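Local coordinates for mandelate racemase/muconate lactonizing protein (Thermobispora bispora, PDB 3VC5) that probably catalyses the magnesium-dependent dehydration of D-glucarate to 5-dehydro-4-deoxy-D-glucarate, as a member of the mandelate racemase/muconate lactonizing enzyme family, at residues G116-D128 / L284-L296. Residues are numbered along the deposited sequence; the frame is centred on the assembly and turned at random. Where two conformers were deposited one is given.
Sequences GLTGSSSRVKTVD and LATNMCVVTPEHL
Gly-119 and Met-288 meet backbone to backbone, where a bent CA-H···O contact brings Gly-119 CA to 3.2 Å from Met-288 O. The close approach depends on the absence of a CB at Gly-119, where one would clash with Met-288 O and Val-291 CG2. A second CA-H···O contact joins Thr-118 CA to Asn-287 O, and a water bridges Ser-120 N and Met-288 O. Beside this seam Val-291 sets both methyls against the Thr-118 carbonyl, CG1 lying 3.3 Å from Thr-118 O.

Thr-118 O also accepts from Lys-125 NZ at 2.8 Å, and Lys-125 NZ donates to Ser-120 O at 2.9 Å, standing above the plane of each carbonyl. With CG anti to the backbone N (chi1 -166°), the lysine chain extends from the helix back to the preceding loop, Lys-125 CD passing 4.0 Å from Val-291 CG2. A methionine in place of Lys-125 would probably leave the Thr-118 and Ser-120 carbonyls without this shared donor and the loop freer to shift against Val-291.

Thr-292 OG1, also anti to its own N (chi1 -168°), meets Val-124 CG1 where the two side chains cross at a slant, and reaches Asp-128 OD2 through a second water; Arg-320 forms a salt bridge to that carboxylate, and Tyr-99 bonds its other oxygen. Asn-287, a magnesium-binding residue though no metal is bound in this chain, brings ND2 to 2.9 Å from Leu-117 O. The contact thus seats loop 116-122 and the first turn of helix 123-146, in the N-terminal capping domain, against the loop after barrel strand 284-286, with Tyr-314 of helix 312-315 packed against Thr-118, Asn-287 and Val-291 and in cation-pi contact with Lys-125.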
loop_
_atom_site.group_PDB
_atom_site.type_symbol
_atom_site.label_atom_id
_atom_site.label_comp_id
_atom_site.label_asym_id
_atom_site.label_seq_id
_atom_site.Cartn_x
_atom_site.Cartn_y
_atom_site.Cartn_z
ATOM N N GLY A 116 -2.461 1.800 27.795
ATOM C CA GLY A 116 -1.282 1.370 27.011
ATOM C C GLY A 116 -1.459 0.092 26.216
ATOM O O GLY A 116 -0.442 -0.485 25.679
ATOM N N LEU A 117 -2.722 -0.360 26.071
ATOM C CA LEU A 117 -2.887 -1.676 25.457
ATOM C C LEU A 117 -2.800 -1.666 23.929
ATOM O O LEU A 117 -2.884 -2.733 23.290
ATOM C CB LEU A 117 -4.158 -2.384 25.941
ATOM C CG LEU A 117 -4.199 -2.622 27.452
ATOM C CD1 LEU A 117 -5.390 -3.468 27.817
ATOM C CD2 LEU A 117 -2.923 -3.297 27.967
ATOM N N THR A 118 -2.658 -0.478 23.330
ATOM C CA THR A 118 -2.305 -0.418 21.919
ATOM C C THR A 118 -0.939 0.275 21.697
ATOM O O THR A 118 -0.726 0.961 20.680
ATOM C CB THR A 118 -3.390 0.260 21.040
ATOM O OG1 THR A 118 -3.606 1.613 21.471
ATOM C CG2 THR A 118 -4.723 -0.519 21.110
ATOM N N GLY A 119 -0.029 0.087 22.645
ATOM C CA GLY A 119 1.339 0.586 22.494
ATOM C C GLY A 119 1.474 2.079 22.729
ATOM O O GLY A 119 0.533 2.754 23.181
ATOM N N SER A 120 2.659 2.595 22.419
ATOM C CA SER A 120 2.976 3.989 22.688
ATOM C C SER A 120 2.216 4.954 21.800
ATOM O O SER A 120 1.708 4.591 20.736
ATOM C CB SER A 120 4.473 4.257 22.509
ATOM O OG SER A 120 5.237 3.204 23.036
ATOM N N SER A 121 2.136 6.185 22.265
ATOM C CA SER A 121 1.576 7.293 21.507
ATOM C C SER A 121 2.680 7.964 20.710
ATOM O O SER A 121 3.862 7.935 21.101
ATOM C CB SER A 121 0.972 8.320 22.477
ATOM O OG SER A 121 -0.005 7.715 23.308
ATOM N N SER A 122 2.296 8.618 19.617
ATOM C CA SER A 122 3.253 9.350 18.811
ATOM C C SER A 122 2.485 10.359 17.984
ATOM O O SER A 122 1.244 10.324 17.922
ATOM C CB SER A 122 4.016 8.418 17.870
ATOM O OG SER A 122 3.129 7.715 17.014
ATOM N N ARG A 123 3.215 11.231 17.310
ATOM C CA ARG A 123 2.566 12.202 16.435
ATOM C C ARG A 123 1.809 11.532 15.303
ATOM O O ARG A 123 0.632 11.860 15.071
ATOM C CB ARG A 123 3.571 13.187 15.842
ATOM C CG ARG A 123 2.915 14.212 14.911
ATOM C CD ARG A 123 2.251 15.347 15.688
ATOM N NE ARG A 123 3.167 16.464 15.950
ATOM C CZ ARG A 123 3.440 16.944 17.160
ATOM N NH1 ARG A 123 2.862 16.410 18.224
ATOM N NH2 ARG A 123 4.285 17.964 17.309
ATOM N N VAL A 124 2.451 10.606 14.594
ATOM C CA VAL A 124 1.784 9.967 13.458
ATOM C C VAL A 124 0.601 9.153 13.952
ATOM O O VAL A 124 -0.445 9.184 13.344
ATOM C CB VAL A 124 2.746 9.114 12.580
ATOM C CG1 VAL A 124 1.988 8.271 11.570
ATOM C CG2 VAL A 124 3.791 10.026 11.926
ATOM N N LYS A 125 0.761 8.392 15.037
ATOM C CA LYS A 125 -0.365 7.591 15.480
ATOM C C LYS A 125 -1.534 8.489 15.890
ATOM O O LYS A 125 -2.714 8.124 15.698
ATOM C CB LYS A 125 0.067 6.666 16.644
ATOM C CG LYS A 125 -0.921 5.554 16.984
ATOM C CD LYS A 125 -0.337 4.673 18.087
ATOM C CE LYS A 125 -1.319 3.827 18.785
ATOM N NZ LYS A 125 -0.993 3.666 20.244
ATOM N N THR A 126 -1.239 9.648 16.483
ATOM C CA THR A 126 -2.305 10.573 16.894
ATOM C C THR A 126 -3.057 11.080 15.661
ATOM O O THR A 126 -4.312 11.045 15.601
ATOM C CB THR A 126 -1.726 11.753 17.685
ATOM O OG1 THR A 126 -1.162 11.237 18.895
ATOM C CG2 THR A 126 -2.829 12.769 18.037
ATOM N N VAL A 127 -2.299 11.493 14.655
ATOM C CA VAL A 127 -2.900 11.964 13.378
ATOM C C VAL A 127 -3.712 10.832 12.734
ATOM O O VAL A 127 -4.848 11.039 12.299
ATOM C CB VAL A 127 -1.826 12.444 12.413
ATOM C CG1 VAL A 127 -2.438 12.758 11.011
ATOM C CG2 VAL A 127 -1.134 13.673 12.995
ATOM N N ASP A 128 -3.152 9.614 12.728
ATOM C CA ASP A 128 -3.820 8.507 12.074
ATOM C C ASP A 128 -5.112 8.180 12.824
ATOM O O ASP A 128 -6.126 7.813 12.207
ATOM C CB ASP A 128 -2.928 7.263 12.097
ATOM C CG ASP A 128 -1.847 7.300 11.015
ATOM O OD1 ASP A 128 -1.916 8.189 10.114
ATOM O OD2 ASP A 128 -0.988 6.390 10.986
ATOM N N LEU A 284 5.033 -15.179 17.411
ATOM C CA LEU A 284 4.499 -14.137 18.291
ATOM C C LEU A 284 3.698 -13.154 17.437
ATOM O O LEU A 284 3.970 -12.989 16.232
ATOM C CB LEU A 284 5.623 -13.363 18.974
ATOM C CG LEU A 284 6.548 -14.193 19.870
ATOM C CD1 LEU A 284 7.417 -13.260 20.736
ATOM C CD2 LEU A 284 5.766 -15.180 20.736
ATOM N N ALA A 285 2.709 -12.511 18.069
ATOM C CA ALA A 285 1.928 -11.467 17.432
ATOM C C ALA A 285 1.992 -10.227 18.301
ATOM O O ALA A 285 2.314 -10.309 19.489
ATOM C CB ALA A 285 0.459 -11.919 17.312
ATOM N N THR A 286 1.617 -9.072 17.744
ATOM C CA THR A 286 1.558 -7.882 18.588
ATOM C C THR A 286 0.472 -6.907 18.139
ATOM O O THR A 286 0.161 -6.807 16.919
ATOM C CB THR A 286 2.928 -7.118 18.606
ATOM O OG1 THR A 286 2.931 -6.195 19.699
ATOM C CG2 THR A 286 3.151 -6.368 17.312
ATOM N N ASN A 287 -0.062 -6.170 19.117
ATOM C CA ASN A 287 -0.658 -4.851 18.850
ATOM C C ASN A 287 -0.140 -3.843 19.875
ATOM O O ASN A 287 -0.858 -2.906 20.256
ATOM C CB ASN A 287 -2.193 -4.892 18.878
ATOM C CG ASN A 287 -2.760 -5.550 20.145
ATOM O OD1 ASN A 287 -3.231 -6.683 20.083
ATOM N ND2 ASN A 287 -2.759 -4.837 21.279
ATOM N N MET A 288 1.125 -4.025 20.298
ATOM C CA MET A 288 1.738 -3.162 21.326
ATOM C C MET A 288 3.089 -2.645 20.946
ATOM O O MET A 288 3.338 -1.474 21.186
ATOM C CB MET A 288 1.839 -3.848 22.710
ATOM C CG MET A 288 0.455 -4.200 23.280
ATOM S SD MET A 288 0.559 -5.088 24.864
ATOM C CE MET A 288 1.148 -3.811 25.984
ATOM N N CYS A 289 3.959 -3.480 20.373
ATOM C CA CYS A 289 5.321 -3.004 20.074
ATOM C C CYS A 289 5.463 -2.569 18.612
ATOM O O CYS A 289 6.482 -2.024 18.227
ATOM C CB CYS A 289 6.377 -4.072 20.468
ATOM S SG CYS A 289 6.461 -5.571 19.433
ATOM N N VAL A 290 4.468 -2.896 17.782
ATOM C CA VAL A 290 4.396 -2.383 16.401
ATOM C C VAL A 290 2.991 -1.855 16.176
ATOM O O VAL A 290 2.045 -2.667 16.012
ATOM C CB VAL A 290 4.698 -3.497 15.371
ATOM C CG1 VAL A 290 4.638 -2.963 13.936
ATOM C CG2 VAL A 290 6.076 -4.135 15.659
ATOM N N VAL A 291 2.837 -0.527 16.229
ATOM C CA VAL A 291 1.491 0.065 16.214
ATOM C C VAL A 291 1.418 1.299 15.311
ATOM O O VAL A 291 0.407 1.992 15.282
ATOM C CB VAL A 291 0.954 0.382 17.652
ATOM C CG1 VAL A 291 0.798 -0.916 18.477
ATOM C CG2 VAL A 291 1.901 1.336 18.349
ATOM N N THR A 292 2.523 1.605 14.624
ATOM C CA THR A 292 2.519 2.750 13.714
ATOM C C THR A 292 3.651 2.492 12.701
ATOM O O THR A 292 4.532 1.681 12.972
ATOM C CB THR A 292 2.690 4.082 14.513
ATOM O OG1 THR A 292 2.413 5.175 13.644
ATOM C CG2 THR A 292 4.102 4.259 15.070
ATOM N N PRO A 293 3.610 3.104 11.515
ATOM C CA PRO A 293 4.592 2.651 10.523
ATOM C C PRO A 293 6.058 2.836 10.904
ATOM O O PRO A 293 6.903 2.028 10.488
ATOM C CB PRO A 293 4.209 3.481 9.263
ATOM C CG PRO A 293 2.688 3.642 9.414
ATOM C CD PRO A 293 2.559 3.959 10.891
ATOM N N GLU A 294 6.370 3.829 11.720
ATOM C CA GLU A 294 7.752 4.102 12.134
ATOM C C GLU A 294 8.350 2.912 12.898
ATOM O O GLU A 294 9.556 2.822 13.056
ATOM C CB GLU A 294 7.825 5.356 13.022
ATOM C CG GLU A 294 7.872 6.698 12.270
ATOM C CD GLU A 294 8.188 7.893 13.178
ATOM O OE1 GLU A 294 8.157 9.052 12.697
ATOM O OE2 GLU A 294 8.477 7.676 14.377
ATOM N N HIS A 295 7.507 2.037 13.408
ATOM C CA HIS A 295 7.995 0.867 14.162
ATOM C C HIS A 295 8.462 -0.271 13.255
ATOM O O HIS A 295 9.078 -1.241 13.716
ATOM C CB HIS A 295 6.870 0.316 15.059
ATOM C CG HIS A 295 6.464 1.266 16.147
ATOM N ND1 HIS A 295 5.272 1.164 16.828
ATOM C CD2 HIS A 295 7.084 2.369 16.638
ATOM C CE1 HIS A 295 5.183 2.152 17.707
ATOM N NE2 HIS A 295 6.282 2.889 17.619
ATOM N N LEU A 296 8.107 -0.215 11.976
ATOM C CA LEU A 296 8.287 -1.399 11.133
ATOM C C LEU A 296 9.752 -1.693 10.771
ATOM O O LEU A 296 10.144 -2.857 10.777
ATOM C CB LEU A 296 7.387 -1.359 9.890
ATOM C CG LEU A 296 5.891 -1.560 10.203
ATOM C CD1 LEU A 296 5.001 -0.962 9.085
ATOM C CD2 LEU A 296 5.586 -3.044 10.455
HETATM O O HOH W 1 4.577 0.838 21.101
HETATM O O HOH W 2 -0.225 4.946 12.969
#